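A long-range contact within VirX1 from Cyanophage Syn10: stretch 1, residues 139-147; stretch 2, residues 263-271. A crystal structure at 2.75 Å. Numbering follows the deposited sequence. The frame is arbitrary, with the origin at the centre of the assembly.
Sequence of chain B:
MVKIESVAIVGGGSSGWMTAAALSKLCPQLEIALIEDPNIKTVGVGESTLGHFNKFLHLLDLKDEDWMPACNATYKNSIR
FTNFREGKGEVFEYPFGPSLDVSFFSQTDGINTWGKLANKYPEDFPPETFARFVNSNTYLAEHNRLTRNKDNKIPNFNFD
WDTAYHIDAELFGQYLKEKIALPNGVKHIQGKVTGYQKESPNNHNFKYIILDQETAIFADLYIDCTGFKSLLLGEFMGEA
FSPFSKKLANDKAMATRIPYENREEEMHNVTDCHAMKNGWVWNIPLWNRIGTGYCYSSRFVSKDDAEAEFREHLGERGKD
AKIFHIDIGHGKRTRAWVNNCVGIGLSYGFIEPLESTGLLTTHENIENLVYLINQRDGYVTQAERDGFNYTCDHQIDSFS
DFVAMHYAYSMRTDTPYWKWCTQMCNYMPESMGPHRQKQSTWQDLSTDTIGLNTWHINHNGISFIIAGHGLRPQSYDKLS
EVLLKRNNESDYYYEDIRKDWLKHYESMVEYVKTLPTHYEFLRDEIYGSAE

Stretch 1 139-147: YLAEHNRLT
Stretch 2, residues 263-271: REEEMHNVT

Two asparagines, N144 and N269, carry this contact. Their CA atoms lie 5.3 Å apart and set the register between the stretches. The two stretches together bury 322 Å², with N269 covered over 100 Å² and N144 over 85 Å². Touching residues are at least 120 positions apart in sequence.

Stretch 1 enters as a helix that begins earlier in the chain. N144 is the first residue to leave helical phi/psi. Its phi/psi of 57/48 is left-handed, and two bonds lead back into the last turn, a Schellman motif. One is R145 N to L140 O at 2.9 Å. The other, N144 N to A141 O at 3.5 Å, is weak. From R145 (-118/165) through L146 (-150/150) to T147 (-158/151) the backbone is extended.

Stretch 2 starts as a helix, residues 263 to 266. M267 leaves it with phi/psi -72/79, and H268 follows at -77/136. N269 then turns to phi/psi -35/-6, and V270 returns to an extended -142/154. The chain continues as a strand at T271.

N269 points its CA-to-CB bond toward stretch 1. Its chi1 of -132° lies between wells, and chi2 is -7°. This conformation carries ND2 to the end of the helix, where it meets two backbone carbonyls. N269 ND2 donates to L140 O at 2.7 Å and to R145 O at 2.6 Å. Both bonds are weak, with N-H...acceptor angles of 135° and 127°, so the short distances come with bent geometry. L140 O also accepts R145 N, so the amide joins a carbonyl already used by the helix terminus. N269 ND2 also lies 3.5 Å from A141 N and 3.5 Å from R145 N, but each is a pair of donors and no bond forms. The amide oxygen, N269 OD1, lies 4.1 Å from L146 CD1. The L146 CA-to-CB bond points toward stretch 2, with chi1 t and chi2 p.

N144 answers with its own side chain. Its CA-to-CB bond points sideways, but the end comes nearer stretch 2, with chi1 -166° (t) and chi2 44°. N144 OD1 accepts N269 N at 2.9 Å and 167°, the straightest of the three hydrogen bonds across the contact. Each asparagine side chain therefore bonds to the backbone of the opposing stretch. N144 OD1 also sits 3.3 Å from H268 CA and 3.9 Å from H268 CD2, at the edge of the imidazole and near its plane. H268 has chi1 m and chi2 158°. N144 ND2 reaches no hydrogen bond across the contact; it lies 4.1 Å from E264 O.

A small apolar contact adjoins this polar centre. A141 CB meets V270 CG1 at 3.6 Å. The V270 CA-to-CB bond points toward stretch 1 with chi1 m, while the A141 CA-to-CB bond points sideways. A141 is covered over 41 Å² and V270 over 29 Å².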

ATOM      1  N   TYR B 139      12.694  29.747  16.430  1.00 54.67           N
ATOM      2  CA  TYR B 139      13.296  30.857  17.218  1.00 57.65           C
ATOM      3  C   TYR B 139      13.167  32.187  16.470  1.00 59.15           C
ATOM      4  O   TYR B 139      12.881  33.205  17.131  1.00 63.63           O
ATOM      5  CB  TYR B 139      14.771  30.587  17.516  1.00 59.01           C
ATOM      6  CG  TYR B 139      15.024  29.374  18.373  1.00 59.17           C
ATOM      7  CD1 TYR B 139      14.800  29.416  19.735  1.00 61.04           C
ATOM      8  CD2 TYR B 139      15.521  28.202  17.837  1.00 58.47           C
ATOM      9  CE1 TYR B 139      15.022  28.308  20.529  1.00 62.53           C
ATOM     10  CE2 TYR B 139      15.780  27.098  18.625  1.00 60.97           C
ATOM     11  CZ  TYR B 139      15.538  27.152  19.983  1.00 62.17           C
ATOM     12  OH  TYR B 139      15.773  26.068  20.782  1.00 64.33           O
ATOM     13  N   LEU B 140      13.409  32.193  15.154  1.00 56.72           N
ATOM     14  CA  LEU B 140      13.259  33.396  14.289  1.00 55.43           C
ATOM     15  C   LEU B 140      11.801  33.868  14.393  1.00 53.28           C
ATOM     16  O   LEU B 140      11.565  35.064  14.668  1.00 55.30           O
ATOM     17  CB  LEU B 140      13.615  33.051  12.841  1.00 55.26           C
ATOM     18  CG  LEU B 140      15.057  32.603  12.594  1.00 57.64           C
ATOM     19  CD1 LEU B 140      15.297  32.284  11.110  1.00 59.24           C
ATOM     20  CD2 LEU B 140      16.053  33.649  13.103  1.00 58.43           C
ATOM     21  N   ALA B 141      10.866  32.942  14.185  1.00 49.95           N
ATOM     22  CA  ALA B 141       9.412  33.175  14.245  1.00 49.48           C
ATOM     23  C   ALA B 141       9.055  33.720  15.626  1.00 51.31           C
ATOM     24  O   ALA B 141       8.351  34.726  15.695  1.00 55.29           O
ATOM     25  CB  ALA B 141       8.676  31.901  13.945  1.00 49.23           C
ATOM     26  N   GLU B 142       9.574  33.103  16.683  1.00 54.94           N
ATOM     27  CA  GLU B 142       9.172  33.399  18.086  1.00 56.28           C
ATOM     28  C   GLU B 142       9.681  34.779  18.506  1.00 56.92           C
ATOM     29  O   GLU B 142       8.909  35.479  19.163  1.00 61.33           O
ATOM     30  CB  GLU B 142       9.652  32.307  19.047  1.00 56.92           C
ATOM     31  CG  GLU B 142       8.729  31.109  19.050  1.00 58.38           C
ATOM     32  CD  GLU B 142       8.865  30.141  20.211  1.00 59.42           C
ATOM     33  OE1 GLU B 142       9.398  30.540  21.251  1.00 60.59           O
ATOM     34  OE2 GLU B 142       8.403  28.986  20.079  1.00 60.53           O
ATOM     35  N   HIS B 143      10.906  35.162  18.139  1.00 55.92           N
ATOM     36  CA  HIS B 143      11.513  36.463  18.539  1.00 55.35           C
ATOM     37  C   HIS B 143      11.451  37.474  17.387  1.00 54.16           C
ATOM     38  O   HIS B 143      12.058  38.542  17.524  1.00 54.39           O
ATOM     39  CB  HIS B 143      12.928  36.220  19.076  1.00 56.03           C
ATOM     40  CG  HIS B 143      12.918  35.349  20.280  1.00 54.78           C
ATOM     41  ND1 HIS B 143      12.887  33.981  20.198  1.00 54.21           N
ATOM     42  CD2 HIS B 143      12.899  35.644  21.586  1.00 56.22           C
ATOM     43  CE1 HIS B 143      12.865  33.462  21.404  1.00 54.55           C
ATOM     44  NE2 HIS B 143      12.905  34.462  22.278  1.00 55.90           N
ATOM     45  N   ASN B 144      10.729  37.154  16.304  1.00 54.10           N
ATOM     46  CA  ASN B 144      10.441  38.087  15.181  1.00 54.96           C
ATOM     47  C   ASN B 144      11.771  38.607  14.605  1.00 57.01           C
ATOM     48  O   ASN B 144      11.915  39.830  14.392  1.00 57.42           O
ATOM     49  CB  ASN B 144       9.531  39.227  15.655  1.00 54.93           C
ATOM     50  CG  ASN B 144       8.929  40.011  14.517  1.00 54.05           C
ATOM     51  OD1 ASN B 144       8.463  39.432  13.529  1.00 52.36           O
ATOM     52  ND2 ASN B 144       8.946  41.327  14.657  1.00 55.80           N
ATOM     53  N   ARG B 145      12.712  37.699  14.348  1.00 56.88           N
ATOM     54  CA  ARG B 145      14.055  38.012  13.809  1.00 57.33           C
ATOM     55  C   ARG B 145      14.216  37.321  12.460  1.00 56.10           C
ATOM     56  O   ARG B 145      13.447  36.395  12.174  1.00 51.86           O
ATOM     57  CB  ARG B 145      15.150  37.576  14.788  1.00 58.31           C
ATOM     58  CG  ARG B 145      14.905  38.014  16.220  1.00 58.71           C
ATOM     59  CD  ARG B 145      14.692  39.509  16.348  1.00 60.61           C
ATOM     60  NE  ARG B 145      14.636  39.891  17.746  1.00 61.06           N
ATOM     61  CZ  ARG B 145      15.616  40.495  18.398  1.00 63.71           C
ATOM     62  NH1 ARG B 145      16.736  40.849  17.791  1.00 65.06           N
ATOM     63  NH2 ARG B 145      15.475  40.775  19.678  1.00 66.99           N
ATOM     64  N   LEU B 146      15.220  37.741  11.692  1.00 58.38           N
ATOM     65  CA  LEU B 146      15.538  37.135  10.380  1.00 59.15           C
ATOM     66  C   LEU B 146      17.038  37.262  10.102  1.00 62.56           C
ATOM     67  O   LEU B 146      17.673  38.219  10.603  1.00 66.80           O
ATOM     68  CB  LEU B 146      14.681  37.826   9.319  1.00 58.54           C
ATOM     69  CG  LEU B 146      14.336  37.005   8.081  1.00 58.08           C
ATOM     70  CD1 LEU B 146      13.907  35.594   8.425  1.00 56.00           C
ATOM     71  CD2 LEU B 146      13.233  37.690   7.290  1.00 58.55           C
ATOM     72  N   THR B 147      17.583  36.306   9.352  1.00 61.89           N
ATOM     73  CA  THR B 147      19.018  36.221   8.979  1.00 62.34           C
ATOM     74  C   THR B 147      19.124  35.352   7.727  1.00 63.99           C
ATOM     75  O   THR B 147      18.248  34.457   7.569  1.00 61.54           O
ATOM     76  CB  THR B 147      19.862  35.651  10.121  1.00 61.03           C
ATOM     77  OG1 THR B 147      21.142  35.305   9.598  1.00 61.36           O
ATOM     78  CG2 THR B 147      19.253  34.417  10.732  1.00 59.29           C
ATOM     79  N   ARG B 263       4.100  49.469  14.007  1.00 69.09           N
ATOM     80  CA  ARG B 263       4.452  48.726  12.773  1.00 66.63           C
ATOM     81  C   ARG B 263       5.678  47.830  12.973  1.00 65.30           C
ATOM     82  O   ARG B 263       5.644  46.675  12.527  1.00 63.09           O
ATOM     83  CB  ARG B 263       4.674  49.738  11.656  1.00 65.19           C
ATOM     84  CG  ARG B 263       4.996  49.120  10.309  1.00 64.88           C
ATOM     85  CD  ARG B 263       5.495  50.242   9.442  1.00 65.83           C
ATOM     86  NE  ARG B 263       5.654  49.818   8.078  1.00 65.21           N
ATOM     87  CZ  ARG B 263       6.529  50.317   7.222  1.00 66.09           C
ATOM     88  NH1 ARG B 263       7.348  51.282   7.599  1.00 68.57           N
ATOM     89  NH2 ARG B 263       6.577  49.852   5.991  1.00 65.90           N
ATOM     90  N   GLU B 264       6.743  48.361  13.570  1.00 68.60           N
ATOM     91  CA  GLU B 264       8.012  47.614  13.822  1.00 68.71           C
ATOM     92  C   GLU B 264       7.676  46.396  14.689  1.00 66.33           C
ATOM     93  O   GLU B 264       8.050  45.304  14.254  1.00 68.30           O
ATOM     94  CB  GLU B 264       9.043  48.520  14.491  1.00 70.66           C
ATOM     95  CG  GLU B 264       9.554  49.625  13.574  1.00 73.41           C
ATOM     96  CD  GLU B 264      10.725  50.434  14.116  1.00 77.99           C
ATOM     97  OE1 GLU B 264      11.497  49.886  14.932  1.00 83.50           O
ATOM     98  OE2 GLU B 264      10.874  51.620  13.734  1.00 78.74           O
ATOM     99  N   GLU B 265       6.960  46.574  15.809  1.00 65.73           N
ATOM    100  CA  GLU B 265       6.617  45.494  16.777  1.00 67.88           C
ATOM    101  C   GLU B 265       5.639  44.479  16.164  1.00 65.86           C
ATOM    102  O   GLU B 265       5.751  43.283  16.481  1.00 64.88           O
ATOM    103  CB  GLU B 265       5.990  46.063  18.055  1.00 70.37           C
ATOM    104  CG  GLU B 265       6.978  46.648  19.046  1.00 75.19           C
ATOM    105  CD  GLU B 265       6.432  46.786  20.477  1.00 78.89           C
ATOM    106  OE1 GLU B 265       5.555  45.979  20.876  1.00 79.33           O
ATOM    107  OE2 GLU B 265       6.909  47.662  21.237  1.00 82.68           O
ATOM    108  N   GLU B 266       4.712  44.936  15.320  1.00 67.81           N
ATOM    109  CA  GLU B 266       3.499  44.175  14.901  1.00 66.44           C
ATOM    110  C   GLU B 266       3.743  43.371  13.623  1.00 61.62           C
ATOM    111  O   GLU B 266       3.052  42.359  13.446  1.00 59.47           O
ATOM    112  CB  GLU B 266       2.338  45.126  14.626  1.00 69.45           C
ATOM    113  CG  GLU B 266       1.638  45.649  15.857  1.00 71.55           C
ATOM    114  CD  GLU B 266       0.277  46.226  15.500  1.00 74.07           C
ATOM    115  OE1 GLU B 266      -0.663  45.411  15.238  1.00 74.46           O
ATOM    116  OE2 GLU B 266       0.170  47.475  15.433  1.00 70.42           O
ATOM    117  N   MET B 267       4.635  43.831  12.746  1.00 59.62           N
ATOM    118  CA  MET B 267       4.884  43.216  11.417  1.00 58.84           C
ATOM    119  C   MET B 267       5.611  41.889  11.611  1.00 60.70           C
ATOM    120  O   MET B 267       6.840  41.825  11.416  1.00 64.27           O
ATOM    121  CB  MET B 267       5.707  44.141  10.519  1.00 57.66           C
ATOM    122  CG  MET B 267       5.741  43.684   9.094  1.00 55.85           C
ATOM    123  SD  MET B 267       6.839  44.716   8.119  1.00 56.67           S
ATOM    124  CE  MET B 267       6.147  46.335   8.469  1.00 58.68           C
ATOM    125  N   HIS B 268       4.855  40.853  11.972  1.00 62.72           N
ATOM    126  CA  HIS B 268       5.399  39.543  12.395  1.00 62.11           C
ATOM    127  C   HIS B 268       5.868  38.726  11.191  1.00 63.77           C
ATOM    128  O   HIS B 268       5.213  38.729  10.131  1.00 61.77           O
ATOM    129  CB  HIS B 268       4.396  38.805  13.286  1.00 58.56           C
ATOM    130  CG  HIS B 268       4.276  39.440  14.632  1.00 57.33           C
ATOM    131  ND1 HIS B 268       3.182  39.279  15.426  1.00 57.01           N
ATOM    132  CD2 HIS B 268       5.105  40.266  15.305  1.00 57.57           C
ATOM    133  CE1 HIS B 268       3.341  39.964  16.537  1.00 57.96           C
ATOM    134  NE2 HIS B 268       4.510  40.574  16.485  1.00 58.19           N
ATOM    135  N   ASN B 269       7.050  38.149  11.393  1.00 67.18           N
ATOM    136  CA  ASN B 269       7.627  36.914  10.810  1.00 67.05           C
ATOM    137  C   ASN B 269       6.629  35.765  10.527  1.00 66.02           C
ATOM    138  O   ASN B 269       7.108  34.735  10.027  1.00 61.71           O
ATOM    139  CB  ASN B 269       8.619  36.390  11.845  1.00 69.58           C
ATOM    140  CG  ASN B 269       9.953  36.035  11.254  1.00 70.92           C
ATOM    141  OD1 ASN B 269      10.117  36.049  10.037  1.00 76.07           O
ATOM    142  ND2 ASN B 269      10.905  35.734  12.119  1.00 72.13           N
ATOM    143  N   VAL B 270       5.344  35.848  10.915  1.00 63.34           N
ATOM    144  CA  VAL B 270       4.414  34.675  10.889  1.00 62.46           C
ATOM    145  C   VAL B 270       2.992  35.066  10.450  1.00 60.32           C
ATOM    146  O   VAL B 270       2.593  36.222  10.650  1.00 57.55           O
ATOM    147  CB  VAL B 270       4.355  33.961  12.253  1.00 65.59           C
ATOM    148  CG1 VAL B 270       5.738  33.605  12.778  1.00 68.42           C
ATOM    149  CG2 VAL B 270       3.575  34.762  13.285  1.00 66.94           C
ATOM    150  N   THR B 271       2.263  34.097   9.884  1.00 58.26           N
ATOM    151  CA  THR B 271       0.784  34.097   9.759  1.00 58.81           C
ATOM    152  C   THR B 271       0.207  33.520  11.059  1.00 59.47           C
ATOM    153  O   THR B 271       0.462  32.339  11.332  1.00 60.95           O
ATOM    154  CB  THR B 271       0.303  33.315   8.528  1.00 57.18           C
ATOM    155  OG1 THR B 271       0.981  33.744   7.350  1.00 57.82           O
ATOM    156  CG2 THR B 271      -1.172  33.488   8.277  1.00 56.63           C
TER